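PDB 6A5M: histone-lysine N-methyltransferase, H3 lysine-9 specific SUVH6 from Arabidopsis thaliana, which probably transfers methyl groups to a lysine of histone H3 through its SET domain, and carries an SRA domain of the kind that reads methylated DNA. Local coordinates for residues R172-K177 and Y190-L195; T109-S114 and D125-T130; R43-A48 and Y80-N85. The protein carries 1 engineered substitution. All coordinates share one frame; numbering follows the deposited sequence.

Interaction 1 (R172-K177 and Y190-L195); sequences RVIRGK and YVYDGL
Strands 172-176 and 190-195 run antiparallel, their axes 4.5 Å apart at the closest point, and toward one end Arg175 and Val191 exchange two backbone bonds, each N donating to the other's O. Toward the other end Val173 O receives Asp193 N at 2.9 Å. Val173 N in turn gives its hydrogen to Gly194 O, where the positive phi of Gly194 (105°) would press any CB against the preceding carbonyl. On the face that carries Val191, Arg175 and Asp193 form a salt bridge: NE reaches OD2 at 2.8 Å on the syn side of the carboxylate, and the two flat groups are nearly coplanar, 19° apart. The same arginine makes a cation-pi contact with Tyr117. CG of Arg175 stands anti to its own N (chi1 -162°) and the chain bends at chi3, which turns NE toward the acid while NH2 lies 3.8 Å from Val191 CG2. An alanine in place of Arg175 would be likely to leave the Asp193 carboxylate without this charged mate and uncover the Val191 methyl. The other face carries Ile174, Arg172, Leu195 and the two tyrosines. Ile174 CG2 meets the edge of the Tyr190 ring at CD2, 4.0 Å away, and Arg172 CG touches Leu195 CD2 and Tyr192 OH, each at 3.7 Å. The Arg172 guanidinium goes elsewhere, to the carbonyls of Gly67, Ile65 and Ile89. This hairpin of the SRA sheet thus adds to its four backbone hydrogen bonds one side-chain ion pair, which ties the charge of Arg175 across the strands beside Val191.

Interaction 2 (T109-S114 and D125-T130); sequences TSIVAS and DVLTYT
Strands 109-114 and 126-130 cross almost at right angles (94°), with axes 8.3 Å apart at their closest, so they meet through side chains and share no hydrogen bond. Their nearest backbone point is Ala113 against Tyr129, CA to CA 6.8 Å. Tyr129 carries the contact. Its CG stands anti to the backbone N (chi1 -176°), which sends the ring out from its own strand toward Ile111 and Ala113. Ile111 comes over one face of that ring: CD1 sits 3.9 Å from the centroid of the Tyr129 ring, only 12° off the normal, a CH-pi contact close to the ring centre. The isoleucine has CG1 between its backbone N and carbonyl carbon, and an extended chi2 then carries CD1 along the ring, while CB stays near the phenolic end, 4.0 Å from Tyr129 CZ. The isoleucine therefore runs along the ring with its root at the phenolic end and its tip over the centre. The rim of the ring is met by backbone: Ala113 CA lies in its plane, 3.8 Å from Tyr129 CE1, and Val112 O also approaches the edge. Ala113 is the centre of an inverse gamma turn, and its CB adds a methyl 4.1 Å from Tyr129 CD1. Leu127, two residues before the tyrosine, touches the same isoleucine methyl through CD1, at 4.4 Å from Ile111 CD1. Ile97 packs on both Ile111 and Tyr129, and Leu217 of strand 211-219 on Ile111 and Leu127. The contact is thus held by dispersion and CH-pi attraction, joining two crossing strands of the curled SRA sheet in a buried contact without any polar bond between them.

Interaction 3 (R43-A48 and Y80-N85); sequences RIDFEA and YRMELN
Asp45 OD2 is gripped from two directions: Arg43 NH2 donates to it at 2.9 Å, on the syn side of the carboxylate, and a water donates to it as well. That water also accepts a hydrogen bond from the backbone N of Met82, 3.1 Å from the water oxygen, and so bridges helix 44-54 to the backbone of residues 80-85. A second, weak bond from Arg43 NE to OD1 completes the salt bridge within residues 43-48. Arg43 occupies the N-cap position of its helix, and bends at chi2 and chi3 fold its guanidinium back to the acid. CB of Asp45 points toward Tyr80, and chi1 (58°) turns the carboxylate back toward Arg43 and the water. This CB methylene lies over one face of the Tyr80 ring, 3.8 Å from the centroid and 18° off the normal, a CH-pi contact displaced toward the rim. At the far end of the ring, Ile44 CD1 touches Tyr80 OH at 3.4 Å, the two side chains crossing at about a right angle. Met82, here selenomethionine, puts its end methyl among Arg43, Asp45 and Phe46. CE comes to the edge of the Phe46 ring, in its plane and 3.6 Å from Phe46 CD1, while SE stands oblique to the ring in a Met-aromatic contact. Within residues 80-85, Tyr80 N gives a bond to Glu83 OE2 at 2.7 Å, and Glu83 OE1 bonds to His18 of helix 6-29. An ion pair and a bridging water thus sit beside apolar contacts at the protein surface, and Arg43 probably offsets the negative charge of Asp45 next to the Tyr80 ring.

Along the chain the order is interaction 3, interaction 2, interaction 1, each closing before the next opens. Interactions 1 and 2 have centres about 8 Å apart and belong to one curled sheet of the SRA domain: strands 105-114 and 171-176 are parallel neighbours in it, with Arg172 O probably accepting a hydrogen bond from Ile111 N. Interaction 3 lies about 17 Å from interaction 1 and 22 Å from interaction 2, centre to centre. Its helix 81-87 packs on that sheet, where Leu84 CD1 meets both Ile174 CG2 and Val112 CG2, and its helix 44-54 also touches helix 6-29. The three together thus connect the SRA sheet, through helix 81-87, to the N-terminal helices.

Interaction 1 (R172-K177 and Y190-L195)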
ATOM      1  N   ARG A 172      16.267   4.057  16.698  1.00 30.18           N
ATOM      2  CA  ARG A 172      15.270   3.557  15.746  1.00 28.41           C
ATOM      3  C   ARG A 172      15.639   2.158  15.264  1.00 30.00           C
ATOM      4  O   ARG A 172      16.790   1.907  14.912  1.00 32.52           O
ATOM      5  CB  ARG A 172      15.125   4.495  14.549  1.00 26.95           C
ATOM      6  CG  ARG A 172      14.382   5.785  14.867  1.00 29.07           C
ATOM      7  CD  ARG A 172      14.116   6.618  13.621  1.00 27.92           C
ATOM      8  NE  ARG A 172      15.354   7.005  12.953  1.00 28.26           N
ATOM      9  CZ  ARG A 172      16.126   8.021  13.333  1.00 30.77           C
ATOM     10  NH1 ARG A 172      15.801   8.766  14.389  1.00 27.26           N
ATOM     11  NH2 ARG A 172      17.236   8.282  12.664  1.00 28.33           N
ATOM     12  N   VAL A 173      14.674   1.241  15.270  1.00 28.10           N
ATOM     13  CA  VAL A 173      14.936  -0.093  14.750  1.00 30.07           C
ATOM     14  C   VAL A 173      14.148  -0.364  13.475  1.00 32.47           C
ATOM     15  O   VAL A 173      12.930  -0.174  13.410  1.00 33.60           O
ATOM     16  CB  VAL A 173      14.632  -1.189  15.782  1.00 27.69           C
ATOM     17  CG1 VAL A 173      14.722  -2.570  15.130  1.00 24.29           C
ATOM     18  CG2 VAL A 173      15.623  -1.100  16.929  1.00 26.68           C
ATOM     19  N   ILE A 174      14.884  -0.782  12.452  1.00 31.51           N
ATOM     20  CA  ILE A 174      14.306  -1.176  11.177  1.00 30.22           C
ATOM     21  C   ILE A 174      14.603  -2.647  10.965  1.00 30.50           C
ATOM     22  O   ILE A 174      15.755  -3.070  10.932  1.00 31.27           O
ATOM     23  CB  ILE A 174      14.867  -0.357   9.995  1.00 28.82           C
ATOM     24  CG1 ILE A 174      14.353   1.088  10.039  1.00 31.97           C
ATOM     25  CG2 ILE A 174      14.457  -0.975   8.696  1.00 25.82           C
ATOM     26  CD1 ILE A 174      15.182   1.996  10.874  1.00 31.96           C
ATOM     27  N   ARG A 175      13.543  -3.423  10.842  1.00 30.40           N
ATOM     28  CA  ARG A 175      13.645  -4.850  10.667  1.00 32.32           C
ATOM     29  C   ARG A 175      13.739  -5.164   9.175  1.00 34.38           C
ATOM     30  O   ARG A 175      12.869  -4.772   8.395  1.00 35.21           O
ATOM     31  CB  ARG A 175      12.438  -5.519  11.318  1.00 34.42           C
ATOM     32  CG  ARG A 175      12.585  -6.992  11.606  1.00 39.16           C
ATOM     33  CD  ARG A 175      11.490  -7.463  12.570  1.00 42.12           C
ATOM     34  NE  ARG A 175      10.165  -6.917  12.261  1.00 40.66           N
ATOM     35  CZ  ARG A 175       9.337  -7.445  11.363  1.00 41.74           C
ATOM     36  NH1 ARG A 175       9.706  -8.515  10.669  1.00 46.21           N
ATOM     37  NH2 ARG A 175       8.147  -6.907  11.148  1.00 38.61           N
ATOM     38  N   GLY A 176      14.806  -5.840   8.769  1.00 37.96           N
ATOM     39  CA  GLY A 176      14.976  -6.192   7.370  1.00 43.28           C
ATOM     40  C   GLY A 176      14.931  -7.686   7.105  1.00 52.59           C
ATOM     41  O   GLY A 176      15.742  -8.444   7.627  1.00 52.84           O
ATOM     42  N   LYS A 177      13.971  -8.118   6.296  1.00 59.04           N
ATOM     43  CA  LYS A 177      13.909  -9.512   5.843  1.00 64.39           C
ATOM     44  C   LYS A 177      15.125  -9.844   4.954  1.00 66.80           C
ATOM     45  O   LYS A 177      15.564  -8.985   4.189  1.00 64.51           O
ATOM     46  CB  LYS A 177      12.587  -9.740   5.089  1.00 68.43           C
ATOM     47  CG  LYS A 177      12.152 -11.194   4.906  1.00 73.27           C
ATOM     48  CD  LYS A 177      10.675 -11.390   5.266  1.00 73.62           C
ATOM     49  CE  LYS A 177      10.310 -12.868   5.266  1.00 75.78           C
ATOM     50  NZ  LYS A 177       8.865 -13.109   4.989  1.00 77.55           N
ATOM     51  N   TYR A 190      11.378  -3.904   4.452  1.00 37.72           N
ATOM     52  CA  TYR A 190      11.886  -3.200   5.624  1.00 31.33           C
ATOM     53  C   TYR A 190      10.715  -2.680   6.447  1.00 29.33           C
ATOM     54  O   TYR A 190       9.769  -2.108   5.916  1.00 33.85           O
ATOM     55  CB  TYR A 190      12.837  -2.061   5.220  1.00 30.17           C
ATOM     56  CG  TYR A 190      14.098  -2.564   4.558  1.00 30.16           C
ATOM     57  CD1 TYR A 190      14.159  -2.740   3.182  1.00 34.10           C
ATOM     58  CD2 TYR A 190      15.221  -2.886   5.308  1.00 31.27           C
ATOM     59  CE1 TYR A 190      15.312  -3.227   2.571  1.00 34.88           C
ATOM     60  CE2 TYR A 190      16.379  -3.368   4.702  1.00 29.79           C
ATOM     61  CZ  TYR A 190      16.413  -3.535   3.343  1.00 33.41           C
ATOM     62  OH  TYR A 190      17.552  -4.015   2.752  1.00 39.83           O
ATOM     63  N   VAL A 191      10.771  -2.907   7.750  1.00 27.37           N
ATOM     64  CA  VAL A 191       9.704  -2.474   8.636  1.00 28.36           C
ATOM     65  C   VAL A 191      10.282  -1.642   9.764  1.00 29.94           C
ATOM     66  O   VAL A 191      11.180  -2.094  10.482  1.00 28.18           O
ATOM     67  CB  VAL A 191       8.935  -3.667   9.231  1.00 28.03           C
ATOM     68  CG1 VAL A 191       7.844  -3.175  10.147  1.00 27.27           C
ATOM     69  CG2 VAL A 191       8.367  -4.558   8.122  1.00 30.23           C
ATOM     70  N   TYR A 192       9.781  -0.419   9.911  1.00 28.61           N
ATOM     71  CA  TYR A 192      10.133   0.413  11.058  1.00 25.12           C
ATOM     72  C   TYR A 192       9.357  -0.054  12.285  1.00 28.27           C
ATOM     73  O   TYR A 192       8.129   0.071  12.340  1.00 29.07           O
ATOM     74  CB  TYR A 192       9.842   1.889  10.780  1.00 25.59           C
ATOM     75  CG  TYR A 192      10.075   2.794  11.971  1.00 25.97           C
ATOM     76  CD1 TYR A 192      11.239   2.688  12.731  1.00 28.54           C
ATOM     77  CD2 TYR A 192       9.144   3.768  12.323  1.00 26.00           C
ATOM     78  CE1 TYR A 192      11.462   3.516  13.828  1.00 29.20           C
ATOM     79  CE2 TYR A 192       9.354   4.602  13.417  1.00 29.95           C
ATOM     80  CZ  TYR A 192      10.515   4.468  14.165  1.00 31.58           C
ATOM     81  OH  TYR A 192      10.737   5.289  15.244  1.00 38.22           O
ATOM     82  N   ASP A 193      10.076  -0.582  13.269  1.00 27.82           N
ATOM     83  CA  ASP A 193       9.448  -1.157  14.453  1.00 28.32           C
ATOM     84  C   ASP A 193       9.437  -0.207  15.651  1.00 29.58           C
ATOM     85  O   ASP A 193       8.903  -0.539  16.705  1.00 33.14           O
ATOM     86  CB  ASP A 193      10.143  -2.481  14.818  1.00 28.63           C
ATOM     87  CG  ASP A 193       9.544  -3.671  14.069  1.00 31.86           C
ATOM     88  OD1 ASP A 193       8.429  -3.503  13.537  1.00 35.18           O
ATOM     89  OD2 ASP A 193      10.155  -4.764  14.020  1.00 32.52           O
ATOM     90  N   GLY A 194      10.021   0.974  15.495  1.00 30.59           N
ATOM     91  CA  GLY A 194       9.945   1.982  16.537  1.00 31.98           C
ATOM     92  C   GLY A 194      11.204   2.190  17.359  1.00 31.78           C
ATOM     93  O   GLY A 194      12.318   1.839  16.940  1.00 29.35           O
ATOM     94  N   LEU A 195      11.016   2.755  18.550  1.00 30.36           N
ATOM     95  CA  LEU A 195      12.135   3.218  19.365  1.00 30.26           C
ATOM     96  C   LEU A 195      12.516   2.205  20.435  1.00 31.34           C
ATOM     97  O   LEU A 195      11.652   1.614  21.088  1.00 34.13           O
ATOM     98  CB  LEU A 195      11.801   4.574  20.012  1.00 29.47           C
ATOM     99  CG  LEU A 195      11.479   5.745  19.073  1.00 27.55           C
ATOM    100  CD1 LEU A 195      11.178   7.006  19.880  1.00 28.83           C
ATOM    101  CD2 LEU A 195      12.607   6.001  18.076  1.00 27.91           C
TER

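Interaction 2 (T109-S114 and D125-T130)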
ATOM      1  N   THR A 109      21.619   6.473  16.226  1.00 33.31           N
ATOM      2  CA  THR A 109      20.293   6.984  15.933  1.00 31.42           C
ATOM      3  C   THR A 109      19.446   5.872  15.357  1.00 29.83           C
ATOM      4  O   THR A 109      18.229   5.826  15.581  1.00 29.03           O
ATOM      5  CB  THR A 109      20.320   8.133  14.933  1.00 31.74           C
ATOM      6  OG1 THR A 109      20.957   7.695  13.727  1.00 33.72           O
ATOM      7  CG2 THR A 109      21.073   9.317  15.508  1.00 32.82           C
ATOM      8  N   SER A 110      20.083   4.970  14.613  1.00 27.79           N
ATOM      9  CA  SER A 110      19.287   4.013  13.846  1.00 29.58           C
ATOM     10  C   SER A 110      19.999   2.686  13.603  1.00 31.19           C
ATOM     11  O   SER A 110      21.191   2.684  13.320  1.00 27.63           O
ATOM     12  CB  SER A 110      18.901   4.636  12.501  1.00 31.83           C
ATOM     13  OG  SER A 110      17.845   3.924  11.887  1.00 40.55           O
ATOM     14  N   ILE A 111      19.276   1.565  13.698  1.00 27.79           N
ATOM     15  CA  ILE A 111      19.852   0.289  13.269  1.00 31.03           C
ATOM     16  C   ILE A 111      18.939  -0.524  12.353  1.00 31.88           C
ATOM     17  O   ILE A 111      17.712  -0.488  12.464  1.00 31.20           O
ATOM     18  CB  ILE A 111      20.247  -0.616  14.463  1.00 28.50           C
ATOM     19  CG1 ILE A 111      19.041  -0.952  15.328  1.00 30.41           C
ATOM     20  CG2 ILE A 111      21.322   0.033  15.308  1.00 27.15           C
ATOM     21  CD1 ILE A 111      19.366  -1.985  16.387  1.00 33.64           C
ATOM     22  N   VAL A 112      19.572  -1.262  11.446  1.00 33.05           N
ATOM     23  CA  VAL A 112      18.885  -2.169  10.553  1.00 29.68           C
ATOM     24  C   VAL A 112      19.220  -3.592  10.975  1.00 33.09           C
ATOM     25  O   VAL A 112      20.296  -4.120  10.683  1.00 36.72           O
ATOM     26  CB  VAL A 112      19.273  -1.926   9.066  1.00 32.33           C
ATOM     27  CG1 VAL A 112      18.694  -2.999   8.165  1.00 26.91           C
ATOM     28  CG2 VAL A 112      18.823  -0.520   8.604  1.00 30.78           C
ATOM     29  N   ALA A 113      18.291  -4.181  11.717  1.00 29.70           N
ATOM     30  CA  ALA A 113      18.325  -5.593  12.040  1.00 32.72           C
ATOM     31  C   ALA A 113      17.836  -6.358  10.847  1.00 42.79           C
ATOM     32  O   ALA A 113      16.640  -6.714  10.758  1.00 50.25           O
ATOM     33  CB  ALA A 113      17.462  -5.906  13.255  1.00 30.41           C
ATOM     34  N   SER A 114      18.743  -6.588   9.907  1.00 43.65           N
ATOM     35  CA  SER A 114      18.421  -7.458   8.778  1.00 45.45           C
ATOM     36  C   SER A 114      18.515  -8.973   9.092  1.00 63.23           C
ATOM     37  O   SER A 114      19.589  -9.443   9.496  1.00 62.06           O
ATOM     38  CB  SER A 114      19.313  -7.096   7.555  1.00 60.70           C
ATOM     39  OG  SER A 114      20.505  -7.851   7.614  1.00 61.99           O
ATOM     40  N   ASP A 125       9.147  -7.413  23.177  1.00 34.31           N
ATOM     41  CA  ASP A 125       9.720  -6.099  23.495  1.00 39.53           C
ATOM     42  C   ASP A 125      11.261  -6.107  23.538  1.00 38.58           C
ATOM     43  O   ASP A 125      11.897  -5.053  23.651  1.00 37.73           O
ATOM     44  CB  ASP A 125       9.165  -5.576  24.832  1.00 50.24           C
ATOM     45  CG  ASP A 125       9.465  -6.505  26.014  1.00 58.15           C
ATOM     46  OD1 ASP A 125       9.273  -7.736  25.889  1.00 62.24           O
ATOM     47  OD2 ASP A 125       9.872  -5.998  27.085  1.00 60.03           O
ATOM     48  N   VAL A 126      11.856  -7.291  23.438  1.00 34.62           N
ATOM     49  CA  VAL A 126      13.306  -7.431  23.544  1.00 40.37           C
ATOM     50  C   VAL A 126      13.930  -7.852  22.212  1.00 44.23           C
ATOM     51  O   VAL A 126      13.383  -8.681  21.489  1.00 50.76           O
ATOM     52  CB  VAL A 126      13.677  -8.458  24.649  1.00 51.72           C
ATOM     53  CG1 VAL A 126      15.165  -8.777  24.637  1.00 50.86           C
ATOM     54  CG2 VAL A 126      13.257  -7.928  26.007  1.00 53.54           C
ATOM     55  N   LEU A 127      15.078  -7.275  21.891  1.00 42.52           N
ATOM     56  CA  LEU A 127      15.758  -7.558  20.635  1.00 39.87           C
ATOM     57  C   LEU A 127      17.241  -7.810  20.917  1.00 37.71           C
ATOM     58  O   LEU A 127      17.851  -7.071  21.682  1.00 35.86           O
ATOM     59  CB  LEU A 127      15.549  -6.381  19.665  1.00 40.30           C
ATOM     60  CG  LEU A 127      16.113  -6.277  18.243  1.00 43.84           C
ATOM     61  CD1 LEU A 127      17.444  -5.546  18.209  1.00 46.00           C
ATOM     62  CD2 LEU A 127      16.200  -7.643  17.569  1.00 46.81           C
ATOM     63  N   THR A 128      17.810  -8.863  20.331  1.00 37.47           N
ATOM     64  CA  THR A 128      19.257  -9.097  20.406  1.00 35.82           C
ATOM     65  C   THR A 128      19.891  -8.801  19.050  1.00 33.09           C
ATOM     66  O   THR A 128      19.505  -9.383  18.035  1.00 34.86           O
ATOM     67  CB  THR A 128      19.602 -10.546  20.826  1.00 38.05           C
ATOM     68  OG1 THR A 128      19.031 -10.831  22.110  1.00 43.92           O
ATOM     69  CG2 THR A 128      21.109 -10.738  20.899  1.00 34.42           C
ATOM     70  N   TYR A 129      20.864  -7.896  19.043  1.00 32.23           N
ATOM     71  CA  TYR A 129      21.448  -7.358  17.814  1.00 27.50           C
ATOM     72  C   TYR A 129      22.946  -7.625  17.742  1.00 29.26           C
ATOM     73  O   TYR A 129      23.673  -7.342  18.692  1.00 31.67           O
ATOM     74  CB  TYR A 129      21.185  -5.854  17.740  1.00 30.35           C
ATOM     75  CG  TYR A 129      21.659  -5.185  16.471  1.00 32.81           C
ATOM     76  CD1 TYR A 129      20.947  -5.324  15.285  1.00 35.61           C
ATOM     77  CD2 TYR A 129      22.796  -4.397  16.460  1.00 33.70           C
ATOM     78  CE1 TYR A 129      21.371  -4.716  14.123  1.00 35.20           C
ATOM     79  CE2 TYR A 129      23.226  -3.783  15.297  1.00 34.63           C
ATOM     80  CZ  TYR A 129      22.502  -3.947  14.134  1.00 35.91           C
ATOM     81  OH  TYR A 129      22.915  -3.341  12.972  1.00 42.38           O
ATOM     82  N   THR A 130      23.420  -8.158  16.623  1.00 31.44           N
ATOM     83  CA  THR A 130      24.857  -8.378  16.452  1.00 34.63           C
ATOM     84  C   THR A 130      25.521  -7.119  15.897  1.00 34.24           C
ATOM     85  O   THR A 130      24.936  -6.410  15.081  1.00 32.49           O
ATOM     86  CB  THR A 130      25.143  -9.575  15.522  1.00 35.29           C
ATOM     87  OG1 THR A 130      24.462 -10.732  16.018  1.00 40.28           O
ATOM     88  CG2 THR A 130      26.633  -9.871  15.454  1.00 34.97           C
TER

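Interaction 3 (R43-A48 and Y80-N85)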
ATOM      1  N   ARG A  43      19.473  -1.313 -11.786  1.00 46.31           N
ATOM      2  CA  ARG A  43      19.134  -0.926 -10.418  1.00 42.61           C
ATOM      3  C   ARG A  43      18.136   0.217 -10.432  1.00 42.33           C
ATOM      4  O   ARG A  43      18.526   1.377 -10.289  1.00 41.46           O
ATOM      5  CB  ARG A  43      20.380  -0.494  -9.637  1.00 40.44           C
ATOM      6  CG  ARG A  43      21.452  -1.549  -9.461  1.00 44.67           C
ATOM      7  CD  ARG A  43      21.093  -2.579  -8.400  1.00 49.47           C
ATOM      8  NE  ARG A  43      20.586  -1.975  -7.164  1.00 53.06           N
ATOM      9  CZ  ARG A  43      21.348  -1.431  -6.217  1.00 55.01           C
ATOM     10  NH1 ARG A  43      22.670  -1.389  -6.357  1.00 55.62           N
ATOM     11  NH2 ARG A  43      20.783  -0.917  -5.130  1.00 53.71           N
ATOM     12  N   ILE A  44      16.854  -0.092 -10.596  1.00 41.93           N
ATOM     13  CA  ILE A  44      15.851   0.961 -10.685  1.00 39.59           C
ATOM     14  C   ILE A  44      15.801   1.811  -9.411  1.00 39.79           C
ATOM     15  O   ILE A  44      15.496   3.007  -9.473  1.00 43.61           O
ATOM     16  CB  ILE A  44      14.444   0.395 -10.980  1.00 37.83           C
ATOM     17  CG1 ILE A  44      13.976  -0.532  -9.861  1.00 39.70           C
ATOM     18  CG2 ILE A  44      14.438  -0.337 -12.316  1.00 36.25           C
ATOM     19  CD1 ILE A  44      12.685  -1.275 -10.187  1.00 40.00           C
ATOM     20  N   ASP A  45      16.115   1.215  -8.263  1.00 38.30           N
ATOM     21  CA  ASP A  45      16.095   1.974  -7.017  1.00 36.70           C
ATOM     22  C   ASP A  45      17.197   3.036  -7.029  1.00 37.98           C
ATOM     23  O   ASP A  45      16.992   4.151  -6.545  1.00 39.66           O
ATOM     24  CB  ASP A  45      16.239   1.058  -5.794  1.00 35.87           C
ATOM     25  CG  ASP A  45      17.513   0.231  -5.825  1.00 38.40           C
ATOM     26  OD1 ASP A  45      17.954  -0.147  -6.925  1.00 40.71           O
ATOM     27  OD2 ASP A  45      18.080  -0.038  -4.747  1.00 39.33           O
ATOM     28  N   PHE A  46      18.349   2.707  -7.612  1.00 38.34           N
ATOM     29  CA  PHE A  46      19.464   3.648  -7.665  1.00 37.12           C
ATOM     30  C   PHE A  46      19.249   4.763  -8.695  1.00 38.54           C
ATOM     31  O   PHE A  46      19.623   5.913  -8.463  1.00 41.26           O
ATOM     32  CB  PHE A  46      20.774   2.918  -7.960  1.00 40.12           C
ATOM     33  CG  PHE A  46      21.996   3.795  -7.801  1.00 47.04           C
ATOM     34  CD1 PHE A  46      22.491   4.094  -6.538  1.00 48.54           C
ATOM     35  CD2 PHE A  46      22.635   4.337  -8.907  1.00 47.31           C
ATOM     36  CE1 PHE A  46      23.615   4.905  -6.385  1.00 48.99           C
ATOM     37  CE2 PHE A  46      23.757   5.149  -8.758  1.00 49.57           C
ATOM     38  CZ  PHE A  46      24.244   5.434  -7.494  1.00 49.28           C
ATOM     39  N   GLU A  47      18.647   4.427  -9.831  1.00 35.89           N
ATOM     40  CA  GLU A  47      18.316   5.430 -10.832  1.00 36.55           C
ATOM     41  C   GLU A  47      17.247   6.392 -10.317  1.00 35.23           C
ATOM     42  O   GLU A  47      17.392   7.611 -10.444  1.00 39.69           O
ATOM     43  CB  GLU A  47      17.857   4.758 -12.123  1.00 41.29           C
ATOM     44  CG  GLU A  47      18.886   3.805 -12.668  1.00 46.71           C
ATOM     45  CD  GLU A  47      18.593   3.360 -14.080  1.00 51.97           C
ATOM     46  OE1 GLU A  47      17.605   3.848 -14.674  1.00 53.99           O
ATOM     47  OE2 GLU A  47      19.361   2.520 -14.590  1.00 54.11           O
ATOM     48  N   ALA A  48      16.184   5.840  -9.731  1.00 33.20           N
ATOM     49  CA  ALA A  48      15.118   6.650  -9.144  1.00 32.04           C
ATOM     50  C   ALA A  48      15.670   7.547  -8.048  1.00 32.95           C
ATOM     51  O   ALA A  48      15.390   8.746  -8.003  1.00 35.28           O
ATOM     52  CB  ALA A  48      14.004   5.752  -8.585  1.00 30.90           C
ATOM     53  N   TYR A  80      12.639  -0.789  -0.603  1.00 31.56           N
ATOM     54  CA  TYR A  80      14.070  -0.648  -0.845  1.00 32.48           C
ATOM     55  C   TYR A  80      14.788   0.026   0.312  1.00 35.17           C
ATOM     56  O   TYR A  80      14.286   0.993   0.870  1.00 36.92           O
ATOM     57  CB  TYR A  80      14.325   0.161  -2.120  1.00 33.64           C
ATOM     58  CG  TYR A  80      13.826  -0.488  -3.384  1.00 33.99           C
ATOM     59  CD1 TYR A  80      14.509  -1.553  -3.955  1.00 33.04           C
ATOM     60  CD2 TYR A  80      12.680  -0.027  -4.018  1.00 34.98           C
ATOM     61  CE1 TYR A  80      14.062  -2.145  -5.122  1.00 34.76           C
ATOM     62  CE2 TYR A  80      12.222  -0.613  -5.177  1.00 36.62           C
ATOM     63  CZ  TYR A  80      12.922  -1.672  -5.729  1.00 39.05           C
ATOM     64  OH  TYR A  80      12.469  -2.258  -6.893  1.00 42.81           O
ATOM     65  N   ARG A  81      15.985  -0.459   0.636  1.00 33.69           N
ATOM     66  CA  ARG A  81      16.813   0.160   1.666  1.00 32.58           C
ATOM     67  C   ARG A  81      17.068   1.645   1.379  1.00 30.71           C
ATOM     68  O   ARG A  81      17.156   2.463   2.297  1.00 28.55           O
ATOM     69  CB  ARG A  81      18.143  -0.578   1.788  1.00 36.78           C
ATOM     70  CG  ARG A  81      18.930  -0.258   3.053  1.00 39.39           C
ATOM     71  CD  ARG A  81      20.270  -0.961   3.012  1.00 44.81           C
ATOM     72  NE  ARG A  81      20.852  -1.189   4.334  1.00 46.62           N
ATOM     73  CZ  ARG A  81      20.893  -2.377   4.939  1.00 48.99           C
ATOM     74  NH1 ARG A  81      20.384  -3.462   4.352  1.00 45.19           N
ATOM     75  NH2 ARG A  81      21.452  -2.484   6.135  1.00 52.28           N
HETATM   76  N   MSE A  82      17.172   1.999   0.104  1.00 31.09           N
HETATM   77  CA  MSE A  82      17.424   3.391  -0.252  1.00 32.70           C
HETATM   78  C   MSE A  82      16.285   4.340   0.079  1.00 26.77           C
HETATM   79  O   MSE A  82      16.487   5.548   0.071  1.00 28.07           O
HETATM   80  CB  MSE A  82      17.759   3.511  -1.729  1.00 35.95           C
HETATM   81  CG  MSE A  82      19.228   3.300  -1.951  1.00 43.69           C
HETATM   82 SE   MSE A  82      19.860   3.936  -3.649  0.55 69.85          SE
HETATM   83  CE  MSE A  82      20.268   2.206  -4.423  1.00 54.69           C
ATOM     84  N   GLU A  83      15.097   3.810   0.353  1.00 24.95           N
ATOM     85  CA  GLU A  83      14.012   4.644   0.880  1.00 30.29           C
ATOM     86  C   GLU A  83      14.388   5.226   2.247  1.00 30.15           C
ATOM     87  O   GLU A  83      14.050   6.370   2.566  1.00 32.09           O
ATOM     88  CB  GLU A  83      12.716   3.842   0.996  1.00 31.41           C
ATOM     89  CG  GLU A  83      12.098   3.451  -0.346  1.00 34.44           C
ATOM     90  CD  GLU A  83      10.874   2.573  -0.177  1.00 35.30           C
ATOM     91  OE1 GLU A  83       9.817   3.101   0.228  1.00 33.50           O
ATOM     92  OE2 GLU A  83      10.973   1.353  -0.436  1.00 37.66           O
ATOM     93  N   LEU A  84      15.074   4.422   3.055  1.00 31.49           N
ATOM     94  CA  LEU A  84      15.563   4.876   4.349  1.00 30.71           C
ATOM     95  C   LEU A  84      16.510   6.047   4.151  1.00 31.39           C
ATOM     96  O   LEU A  84      16.526   6.974   4.952  1.00 34.35           O
ATOM     97  CB  LEU A  84      16.278   3.749   5.097  1.00 29.99           C
ATOM     98  CG  LEU A  84      15.612   2.369   5.122  1.00 28.55           C
ATOM     99  CD1 LEU A  84      16.437   1.413   5.967  1.00 27.89           C
ATOM    100  CD2 LEU A  84      14.207   2.459   5.639  1.00 26.86           C
ATOM    101  N   ASN A  85      17.302   5.989   3.077  1.00 27.07           N
ATOM    102  CA  ASN A  85      18.254   7.049   2.759  1.00 30.16           C
ATOM    103  C   ASN A  85      17.525   8.313   2.307  1.00 30.12           C
ATOM    104  O   ASN A  85      17.824   9.415   2.769  1.00 30.40           O
ATOM    105  CB  ASN A  85      19.244   6.609   1.668  1.00 35.81           C
ATOM    106  CG  ASN A  85      20.121   5.425   2.097  1.00 46.08           C
ATOM    107  OD1 ASN A  85      20.643   4.679   1.254  1.00 45.72           O
ATOM    108  ND2 ASN A  85      20.277   5.246   3.407  1.00 49.27           N
TER
HETATM  109  O   HOH W   1      17.983   0.058  -2.240  1.00 29.15           O